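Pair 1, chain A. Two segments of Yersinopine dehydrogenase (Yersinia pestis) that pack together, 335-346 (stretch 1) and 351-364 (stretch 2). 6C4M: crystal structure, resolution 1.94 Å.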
# COMPACT_ATOMS: atom_id res chain seq x y z
N SER A 335 2.20 -12.63 -6.16
CA SER A 335 0.90 -12.02 -6.45
C SER A 335 0.96 -10.49 -6.40
O SER A 335 0.12 -9.83 -7.02
CB SER A 335 -0.13 -12.51 -5.45
OG SER A 335 0.29 -12.12 -4.15
N MET A 336 1.92 -9.93 -5.66
CA MET A 336 2.19 -8.50 -5.66
C MET A 336 3.23 -8.15 -6.72
O MET A 336 2.93 -7.44 -7.68
CB MET A 336 2.65 -8.07 -4.27
CG MET A 336 1.62 -8.33 -3.21
SD MET A 336 0.09 -7.28 -3.49
CE MET A 336 0.69 -5.75 -2.87
N VAL A 337 4.44 -8.71 -6.62
CA VAL A 337 5.48 -8.42 -7.59
C VAL A 337 5.78 -9.69 -8.38
O VAL A 337 6.41 -10.61 -7.86
CB VAL A 337 6.76 -7.88 -6.92
CG1 VAL A 337 7.84 -7.65 -7.97
CG2 VAL A 337 6.44 -6.58 -6.15
N SER A 338 5.45 -9.68 -9.67
CA SER A 338 5.56 -10.90 -10.45
C SER A 338 7.03 -11.25 -10.71
O SER A 338 7.93 -10.40 -10.62
CB SER A 338 4.82 -10.73 -11.78
OG SER A 338 5.48 -9.73 -12.53
N ARG A 339 7.28 -12.52 -11.04
CA ARG A 339 8.63 -12.89 -11.46
C ARG A 339 8.97 -12.20 -12.76
O ARG A 339 10.13 -11.86 -12.99
CB ARG A 339 8.78 -14.42 -11.64
CG ARG A 339 8.67 -15.24 -10.37
CD ARG A 339 9.58 -14.73 -9.29
NE ARG A 339 10.97 -14.56 -9.75
CZ ARG A 339 11.98 -14.23 -8.95
NH1 ARG A 339 11.78 -14.09 -7.65
NH2 ARG A 339 13.19 -14.05 -9.47
N ARG A 340 7.98 -11.98 -13.62
CA ARG A 340 8.25 -11.20 -14.82
C ARG A 340 8.77 -9.80 -14.46
O ARG A 340 9.71 -9.30 -15.10
CB ARG A 340 7.00 -11.09 -15.68
CG ARG A 340 7.25 -10.47 -17.06
CD ARG A 340 5.98 -9.85 -17.64
NE ARG A 340 6.28 -8.53 -18.20
CZ ARG A 340 5.73 -7.38 -17.84
NH1 ARG A 340 4.78 -7.32 -16.92
NH2 ARG A 340 6.12 -6.27 -18.45
N TRP A 341 8.16 -9.14 -13.48
CA TRP A 341 8.60 -7.79 -13.13
C TRP A 341 10.05 -7.81 -12.63
O TRP A 341 10.86 -6.93 -12.95
CB TRP A 341 7.65 -7.18 -12.09
CG TRP A 341 6.52 -6.31 -12.68
CD1 TRP A 341 6.33 -5.98 -14.00
CD2 TRP A 341 5.46 -5.67 -11.96
NE1 TRP A 341 5.23 -5.17 -14.13
CE2 TRP A 341 4.68 -4.97 -12.89
CE3 TRP A 341 5.10 -5.62 -10.61
CZ2 TRP A 341 3.56 -4.23 -12.52
CZ3 TRP A 341 4.02 -4.88 -10.24
CH2 TRP A 341 3.25 -4.19 -11.19
N ILE A 342 10.40 -8.84 -11.86
CA ILE A 342 11.74 -8.97 -11.31
C ILE A 342 12.76 -9.21 -12.41
O ILE A 342 13.78 -8.51 -12.51
CB ILE A 342 11.74 -10.08 -10.25
CG1 ILE A 342 11.01 -9.57 -9.01
CG2 ILE A 342 13.19 -10.56 -9.92
CD1 ILE A 342 10.54 -10.67 -8.07
N ASP A 343 12.50 -10.21 -13.26
CA ASP A 343 13.50 -10.63 -14.25
C ASP A 343 13.69 -9.58 -15.32
O ASP A 343 14.78 -9.45 -15.87
CB ASP A 343 13.10 -11.95 -14.95
CG ASP A 343 12.97 -13.12 -14.00
OD1 ASP A 343 13.62 -13.08 -12.94
OD2 ASP A 343 12.21 -14.07 -14.34
N GLU A 344 12.63 -8.87 -15.68
CA GLU A 344 12.69 -7.95 -16.80
C GLU A 344 12.83 -6.51 -16.36
O GLU A 344 12.89 -5.62 -17.21
CB GLU A 344 11.44 -8.13 -17.69
CG GLU A 344 11.23 -9.58 -18.17
CD GLU A 344 10.05 -9.76 -19.16
OE1 GLU A 344 9.27 -8.79 -19.38
OE2 GLU A 344 9.91 -10.87 -19.71
N PHE A 345 12.90 -6.25 -15.04
CA PHE A 345 12.91 -4.89 -14.51
C PHE A 345 13.77 -3.93 -15.31
O PHE A 345 13.29 -2.83 -15.64
CB PHE A 345 13.36 -4.86 -13.05
CG PHE A 345 13.36 -3.48 -12.44
CD1 PHE A 345 12.17 -2.88 -12.00
CD2 PHE A 345 14.53 -2.77 -12.31
CE1 PHE A 345 12.18 -1.62 -11.44
CE2 PHE A 345 14.54 -1.51 -11.77
CZ PHE A 345 13.36 -0.94 -11.33
N PRO A 346 15.02 -4.24 -15.65
CA PRO A 346 15.86 -3.24 -16.33
C PRO A 346 15.36 -2.90 -17.71
O PRO A 346 15.65 -1.80 -18.20
CB PRO A 346 17.25 -3.90 -16.38
CG PRO A 346 17.20 -5.06 -15.40
CD PRO A 346 15.75 -5.51 -15.43
N LEU A 351 7.74 4.02 -16.20
CA LEU A 351 6.50 4.05 -15.44
C LEU A 351 6.19 2.68 -14.87
O LEU A 351 5.69 2.55 -13.75
CB LEU A 351 5.35 4.54 -16.33
CG LEU A 351 4.04 4.80 -15.59
CD1 LEU A 351 4.23 5.78 -14.43
CD2 LEU A 351 3.03 5.35 -16.55
N GLU A 352 6.52 1.63 -15.62
CA GLU A 352 6.28 0.27 -15.13
C GLU A 352 7.28 -0.12 -14.05
O GLU A 352 6.92 -0.81 -13.09
CB GLU A 352 6.34 -0.74 -16.27
CG GLU A 352 5.78 -2.09 -15.85
CD GLU A 352 5.46 -3.01 -17.01
OE1 GLU A 352 5.82 -2.69 -18.17
OE2 GLU A 352 4.86 -4.07 -16.75
N GLN A 353 8.54 0.29 -14.22
CA GLN A 353 9.50 0.17 -13.13
C GLN A 353 8.96 0.80 -11.86
O GLN A 353 9.02 0.20 -10.77
CB GLN A 353 10.83 0.85 -13.52
CG GLN A 353 11.70 0.08 -14.50
CD GLN A 353 13.11 0.68 -14.57
OE1 GLN A 353 13.37 1.77 -14.05
NE2 GLN A 353 14.02 -0.03 -15.20
N GLN A 354 8.40 2.00 -11.98
CA GLN A 354 7.91 2.69 -10.80
C GLN A 354 6.74 1.96 -10.18
O GLN A 354 6.71 1.75 -8.96
CB GLN A 354 7.54 4.13 -11.18
CG GLN A 354 8.81 5.02 -11.40
CD GLN A 354 8.45 6.37 -12.01
OE1 GLN A 354 7.43 6.94 -11.69
NE2 GLN A 354 9.27 6.84 -12.93
N TYR A 355 5.76 1.58 -10.99
CA TYR A 355 4.62 0.82 -10.48
C TYR A 355 5.13 -0.40 -9.71
O TYR A 355 4.74 -0.63 -8.56
CB TYR A 355 3.68 0.43 -11.64
CG TYR A 355 2.37 -0.28 -11.29
CD1 TYR A 355 1.87 -0.30 -10.00
CD2 TYR A 355 1.64 -0.93 -12.28
CE1 TYR A 355 0.70 -0.94 -9.71
CE2 TYR A 355 0.46 -1.60 -11.99
CZ TYR A 355 -0.01 -1.60 -10.70
OH TYR A 355 -1.20 -2.21 -10.41
N ALA A 356 6.07 -1.14 -10.31
CA ALA A 356 6.59 -2.34 -9.66
C ALA A 356 7.22 -2.01 -8.31
O ALA A 356 6.99 -2.72 -7.33
CB ALA A 356 7.59 -3.06 -10.56
N LEU A 357 7.98 -0.90 -8.24
CA LEU A 357 8.61 -0.53 -6.98
C LEU A 357 7.60 -0.06 -5.95
O LEU A 357 7.76 -0.37 -4.75
CB LEU A 357 9.68 0.54 -7.22
CG LEU A 357 10.95 0.04 -7.90
CD1 LEU A 357 11.77 1.24 -8.45
CD2 LEU A 357 11.78 -0.78 -6.90
N PHE A 358 6.57 0.72 -6.37
CA PHE A 358 5.53 1.11 -5.43
C PHE A 358 4.83 -0.12 -4.89
O PHE A 358 4.57 -0.23 -3.68
CB PHE A 358 4.51 2.08 -6.08
CG PHE A 358 3.49 2.58 -5.10
CD1 PHE A 358 2.37 1.82 -4.82
CD2 PHE A 358 3.69 3.76 -4.42
CE1 PHE A 358 1.45 2.26 -3.88
CE2 PHE A 358 2.76 4.20 -3.50
CZ PHE A 358 1.63 3.43 -3.24
N VAL A 359 4.56 -1.10 -5.75
CA VAL A 359 3.91 -2.32 -5.27
C VAL A 359 4.82 -3.03 -4.29
O VAL A 359 4.39 -3.45 -3.20
CB VAL A 359 3.50 -3.23 -6.45
CG1 VAL A 359 2.96 -4.55 -5.94
CG2 VAL A 359 2.41 -2.58 -7.29
N ARG A 360 6.10 -3.13 -4.63
CA ARG A 360 7.05 -3.77 -3.72
C ARG A 360 7.02 -3.14 -2.33
O ARG A 360 6.85 -3.84 -1.33
CB ARG A 360 8.45 -3.70 -4.32
CG ARG A 360 9.37 -4.65 -3.64
CD ARG A 360 10.47 -3.94 -2.99
NE ARG A 360 11.28 -4.88 -2.24
CZ ARG A 360 12.11 -4.54 -1.29
NH1 ARG A 360 12.28 -3.24 -0.97
NH2 ARG A 360 12.77 -5.50 -0.66
N TYR A 361 7.15 -1.80 -2.23
CA TYR A 361 7.18 -1.18 -0.91
C TYR A 361 5.83 -1.24 -0.20
O TYR A 361 5.79 -1.32 1.03
CB TYR A 361 7.71 0.25 -1.02
CG TYR A 361 9.21 0.18 -1.08
CD1 TYR A 361 9.96 0.15 0.09
CD2 TYR A 361 9.88 0.10 -2.30
CE1 TYR A 361 11.35 0.02 0.04
CE2 TYR A 361 11.26 -0.04 -2.35
CZ TYR A 361 12.00 -0.07 -1.18
OH TYR A 361 13.38 -0.17 -1.26
N THR A 362 4.73 -1.23 -0.93
CA THR A 362 3.44 -1.48 -0.29
C THR A 362 3.41 -2.88 0.31
O THR A 362 3.06 -3.07 1.48
CB THR A 362 2.31 -1.28 -1.31
OG1 THR A 362 2.39 0.04 -1.82
CG2 THR A 362 0.89 -1.55 -0.72
N ALA A 363 3.82 -3.88 -0.47
CA ALA A 363 3.79 -5.27 -0.00
C ALA A 363 4.67 -5.46 1.23
O ALA A 363 4.34 -6.24 2.13
CB ALA A 363 4.24 -6.20 -1.11
N LEU A 364 5.81 -4.76 1.26
CA LEU A 364 6.77 -4.86 2.36
C LEU A 364 6.15 -4.54 3.71
O LEU A 364 6.52 -5.13 4.72
CB LEU A 364 7.95 -3.91 2.08
CG LEU A 364 9.40 -4.34 2.25
CD1 LEU A 364 9.68 -5.67 1.57
CD2 LEU A 364 10.38 -3.25 1.71

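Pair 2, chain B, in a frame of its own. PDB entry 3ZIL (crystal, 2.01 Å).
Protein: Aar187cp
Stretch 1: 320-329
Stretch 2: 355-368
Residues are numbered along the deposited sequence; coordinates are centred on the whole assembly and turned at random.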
# COMPACT_ATOMS: atom_id res chain seq x y z
N SER B 320 -13.34 -24.21 -7.21
CA SER B 320 -13.30 -22.79 -6.80
C SER B 320 -12.17 -22.07 -7.52
O SER B 320 -11.18 -22.69 -8.00
CB SER B 320 -12.99 -22.74 -5.32
OG SER B 320 -11.79 -23.50 -5.12
N PHE B 321 -12.29 -20.76 -7.57
CA PHE B 321 -11.25 -19.91 -8.15
C PHE B 321 -9.87 -20.25 -7.54
O PHE B 321 -8.90 -20.44 -8.26
CB PHE B 321 -11.61 -18.46 -7.87
CG PHE B 321 -10.64 -17.48 -8.48
CD1 PHE B 321 -10.62 -17.28 -9.85
CD2 PHE B 321 -9.78 -16.76 -7.68
CE1 PHE B 321 -9.76 -16.37 -10.42
CE2 PHE B 321 -8.93 -15.82 -8.25
CZ PHE B 321 -8.93 -15.63 -9.61
N VAL B 322 -9.78 -20.39 -6.22
CA VAL B 322 -8.46 -20.68 -5.65
C VAL B 322 -7.81 -21.97 -6.17
O VAL B 322 -6.63 -21.97 -6.47
CB VAL B 322 -8.36 -20.67 -4.10
CG1 VAL B 322 -7.02 -20.12 -3.73
CG2 VAL B 322 -9.40 -19.81 -3.46
N LEU B 323 -8.59 -23.06 -6.27
CA LEU B 323 -8.06 -24.27 -6.84
C LEU B 323 -7.67 -24.10 -8.30
O LEU B 323 -6.65 -24.63 -8.72
CB LEU B 323 -9.02 -25.45 -6.66
CG LEU B 323 -8.44 -26.76 -7.21
CD1 LEU B 323 -7.01 -27.02 -6.75
CD2 LEU B 323 -9.35 -27.92 -6.84
N GLN B 324 -8.47 -23.38 -9.08
CA GLN B 324 -8.12 -23.12 -10.48
C GLN B 324 -6.83 -22.37 -10.64
O GLN B 324 -6.00 -22.68 -11.50
CB GLN B 324 -9.25 -22.33 -11.13
CG GLN B 324 -10.42 -23.29 -11.39
CD GLN B 324 -11.69 -22.54 -11.70
OE1 GLN B 324 -11.93 -21.46 -11.13
NE2 GLN B 324 -12.51 -23.08 -12.60
N LEU B 325 -6.66 -21.37 -9.77
CA LEU B 325 -5.46 -20.57 -9.78
C LEU B 325 -4.27 -21.48 -9.36
O LEU B 325 -3.18 -21.43 -9.94
CB LEU B 325 -5.73 -19.42 -8.75
CG LEU B 325 -4.73 -18.26 -8.73
CD1 LEU B 325 -4.33 -17.81 -10.15
CD2 LEU B 325 -5.28 -17.12 -7.85
N PHE B 326 -4.48 -22.33 -8.37
CA PHE B 326 -3.40 -23.21 -7.94
C PHE B 326 -2.92 -24.07 -9.10
O PHE B 326 -1.73 -24.31 -9.26
CB PHE B 326 -3.85 -24.08 -6.76
CG PHE B 326 -2.81 -25.07 -6.32
CD1 PHE B 326 -1.89 -24.72 -5.38
CD2 PHE B 326 -2.74 -26.33 -6.89
CE1 PHE B 326 -0.90 -25.61 -4.99
CE2 PHE B 326 -1.73 -27.22 -6.54
CZ PHE B 326 -0.82 -26.87 -5.57
N LEU B 327 -3.88 -24.58 -9.89
CA LEU B 327 -3.54 -25.52 -10.97
C LEU B 327 -2.79 -24.80 -12.10
O LEU B 327 -1.91 -25.37 -12.73
CB LEU B 327 -4.84 -26.09 -11.55
CG LEU B 327 -5.57 -27.07 -10.63
CD1 LEU B 327 -6.87 -27.62 -11.26
CD2 LEU B 327 -4.70 -28.23 -10.19
N LEU B 328 -3.20 -23.56 -12.38
CA LEU B 328 -2.51 -22.76 -13.37
C LEU B 328 -1.06 -22.54 -12.91
O LEU B 328 -0.13 -22.67 -13.72
CB LEU B 328 -3.25 -21.42 -13.59
CG LEU B 328 -2.57 -20.36 -14.45
CD1 LEU B 328 -2.19 -20.90 -15.81
CD2 LEU B 328 -3.46 -19.13 -14.59
N VAL B 329 -0.88 -22.17 -11.64
CA VAL B 329 0.46 -21.85 -11.18
C VAL B 329 1.28 -23.17 -11.24
O VAL B 329 2.41 -23.19 -11.75
CB VAL B 329 0.47 -21.23 -9.77
CG1 VAL B 329 1.87 -21.33 -9.14
CG2 VAL B 329 -0.08 -19.77 -9.78
N ALA B 355 -11.71 -24.84 -18.87
CA ALA B 355 -12.87 -24.33 -18.20
C ALA B 355 -12.59 -22.99 -17.43
O ALA B 355 -13.42 -22.10 -17.37
CB ALA B 355 -13.37 -25.39 -17.20
N PHE B 356 -11.46 -22.90 -16.76
CA PHE B 356 -11.04 -21.65 -16.03
C PHE B 356 -10.89 -20.50 -17.02
O PHE B 356 -11.32 -19.36 -16.74
CB PHE B 356 -9.72 -21.98 -15.31
CG PHE B 356 -9.17 -20.88 -14.40
CD1 PHE B 356 -10.00 -19.93 -13.77
CD2 PHE B 356 -7.80 -20.88 -14.09
CE1 PHE B 356 -9.46 -18.97 -12.90
CE2 PHE B 356 -7.25 -19.90 -13.23
CZ PHE B 356 -8.08 -18.97 -12.64
N ALA B 357 -10.35 -20.80 -18.22
CA ALA B 357 -10.26 -19.82 -19.30
C ALA B 357 -11.60 -19.25 -19.75
O ALA B 357 -11.72 -18.05 -20.00
CB ALA B 357 -9.49 -20.36 -20.50
N THR B 358 -12.62 -20.10 -19.80
CA THR B 358 -13.92 -19.64 -20.19
C THR B 358 -14.51 -18.76 -19.13
O THR B 358 -15.18 -17.79 -19.48
CB THR B 358 -14.85 -20.86 -20.42
OG1 THR B 358 -14.24 -21.73 -21.39
CG2 THR B 358 -16.23 -20.43 -20.83
N ASP B 359 -14.29 -19.09 -17.84
CA ASP B 359 -14.77 -18.19 -16.75
C ASP B 359 -14.08 -16.85 -16.82
O ASP B 359 -14.77 -15.81 -16.92
CB ASP B 359 -14.63 -18.72 -15.31
CG ASP B 359 -15.32 -20.01 -15.08
OD1 ASP B 359 -16.29 -20.26 -15.79
OD2 ASP B 359 -14.89 -20.79 -14.18
N VAL B 360 -12.74 -16.86 -16.79
CA VAL B 360 -11.99 -15.60 -16.65
C VAL B 360 -11.98 -14.72 -17.88
O VAL B 360 -11.61 -13.52 -17.80
CB VAL B 360 -10.51 -15.79 -16.19
CG1 VAL B 360 -10.44 -16.30 -14.79
CG2 VAL B 360 -9.72 -16.68 -17.16
N SER B 361 -12.33 -15.28 -19.03
CA SER B 361 -12.14 -14.50 -20.27
C SER B 361 -12.88 -13.17 -20.25
O SER B 361 -12.41 -12.22 -20.84
CB SER B 361 -12.53 -15.29 -21.53
OG SER B 361 -13.86 -15.74 -21.42
N SER B 362 -14.03 -13.08 -19.58
CA SER B 362 -14.75 -11.76 -19.67
C SER B 362 -14.29 -10.77 -18.60
O SER B 362 -14.70 -9.62 -18.63
CB SER B 362 -16.25 -11.96 -19.53
OG SER B 362 -16.49 -12.52 -18.25
N TYR B 363 -13.51 -11.23 -17.63
CA TYR B 363 -13.16 -10.33 -16.48
C TYR B 363 -11.67 -10.19 -16.10
O TYR B 363 -11.32 -9.27 -15.35
CB TYR B 363 -14.01 -10.61 -15.21
CG TYR B 363 -13.66 -11.86 -14.42
CD1 TYR B 363 -12.66 -11.83 -13.46
CD2 TYR B 363 -14.33 -13.07 -14.67
CE1 TYR B 363 -12.34 -12.98 -12.74
CE2 TYR B 363 -14.02 -14.22 -13.98
CZ TYR B 363 -13.02 -14.18 -13.00
OH TYR B 363 -12.68 -15.29 -12.26
N ASN B 364 -10.81 -11.10 -16.58
CA ASN B 364 -9.38 -11.00 -16.30
C ASN B 364 -8.59 -11.50 -17.54
O ASN B 364 -8.25 -12.69 -17.65
CB ASN B 364 -9.03 -11.72 -14.97
CG ASN B 364 -7.70 -11.24 -14.37
OD1 ASN B 364 -6.74 -11.06 -15.10
ND2 ASN B 364 -7.61 -11.11 -13.04
N HIS B 365 -8.37 -10.60 -18.50
CA HIS B 365 -7.67 -10.92 -19.72
C HIS B 365 -6.25 -11.40 -19.40
O HIS B 365 -5.69 -12.25 -20.08
CB HIS B 365 -7.66 -9.69 -20.60
CG HIS B 365 -6.85 -9.82 -21.88
ND1 HIS B 365 -7.30 -10.50 -22.98
CD2 HIS B 365 -5.60 -9.28 -22.23
CE1 HIS B 365 -6.38 -10.40 -23.98
NE2 HIS B 365 -5.35 -9.67 -23.52
N ASN B 366 -5.67 -10.88 -18.34
CA ASN B 366 -4.31 -11.29 -17.91
C ASN B 366 -4.23 -12.79 -17.55
O ASN B 366 -3.35 -13.54 -18.02
CB ASN B 366 -3.89 -10.44 -16.70
CG ASN B 366 -2.54 -10.81 -16.16
OD1 ASN B 366 -2.38 -11.82 -15.48
ND2 ASN B 366 -1.55 -9.94 -16.42
N ILE B 367 -5.12 -13.23 -16.67
CA ILE B 367 -5.18 -14.67 -16.35
C ILE B 367 -5.53 -15.51 -17.62
O ILE B 367 -4.89 -16.54 -17.85
CB ILE B 367 -6.17 -14.97 -15.23
CG1 ILE B 367 -5.76 -14.20 -13.94
CG2 ILE B 367 -6.26 -16.48 -15.00
CD1 ILE B 367 -6.61 -14.46 -12.73
N HIS B 368 -6.51 -15.10 -18.41
CA HIS B 368 -6.94 -15.88 -19.58
C HIS B 368 -5.74 -16.16 -20.47
O HIS B 368 -5.54 -17.25 -21.02
CB HIS B 368 -7.99 -15.10 -20.35
CG HIS B 368 -8.48 -15.79 -21.61
ND1 HIS B 368 -8.81 -17.08 -21.66
CD2 HIS B 368 -8.72 -15.29 -22.87
CE1 HIS B 368 -9.23 -17.40 -22.88
NE2 HIS B 368 -9.16 -16.31 -23.62

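Both pairs cross two helices at nearly the same angle. In pair 1, helix 339-344 and helix 351-364 run at 122° to each other, with axes 10.8 Å apart at closest approach. In pair 2, helix 321-329 and helix 355-360 run at 120°, with axes 10.9 Å apart. The central 14 residues superpose with an RMSD of 0.9 Å.

At the centre, Trp341(A) matches Gln324(B), and Ala356(A) matches Phe356(B). The large aromatic residue therefore sits on opposite helices in the two pairs. In pair 1 it comes from stretch 1. The side chain of Trp341(A) fits among Glu352(A), Tyr355(A), Ala356(A) and Val359(A). The small Ala356(A) lies over one ring face, its CB 3.6 Å from Trp341(A) CE3. The edge of the indole points toward the face of Tyr355(A), with Trp341(A) CH2 3.8 Å from Tyr355(A) CD2.

In pair 2 the aromatic knob comes from stretch 2. Phe356(B) sits among Phe321(B), Gln324(B), Leu325(B) and Leu328(B). Gln324(B) CB lies over its ring, 3.6 Å from Phe356(B) CG. Thus an aliphatic CB covers an aromatic face in both pairs, but the roles of the two helices are exchanged. Phe321(B) also meets the knob, with its CE1 3.6 Å from Phe356(B) CE1. Its match, Ser338(A), does not touch stretch 2. Instead it caps its own helix, accepting a hydrogen bond from Trp341(A) N to Ser338(A) OG of 2.9 Å.

Val359(A) matches Asp359(B). Val359(A) gives the Trp341(A) ring edge an apolar neighbour, with its CG2 4.1 Å from Trp341(A) CZ3. Asp359(B) lies at an exposed position, and its OD2 is 3.7 Å from Gln324(B) NE2.

In pair 1, polar bonds join the stretches as well. Glu352(A) OE2 accepts a hydrogen bond from Trp341(A) NE1 at 2.9 Å. The same oxygen forms a salt bridge with Arg340(A) NH2 at 3.1 Å, so one carboxylate oxygen ties the indole and the guanidinium to stretch 2. Gln353(A) NE2 donates to Phe345(A) O at 2.9 Å, while Gln353(A) CG packs over the Phe345(A) ring. The contact in pair 2 is largely apolar, and Leu328(B) CD2 lies 3.9 Å from Ile367(B) CG2. The buried surface is 696 Å² in pair 1 and 378 Å² in pair 2.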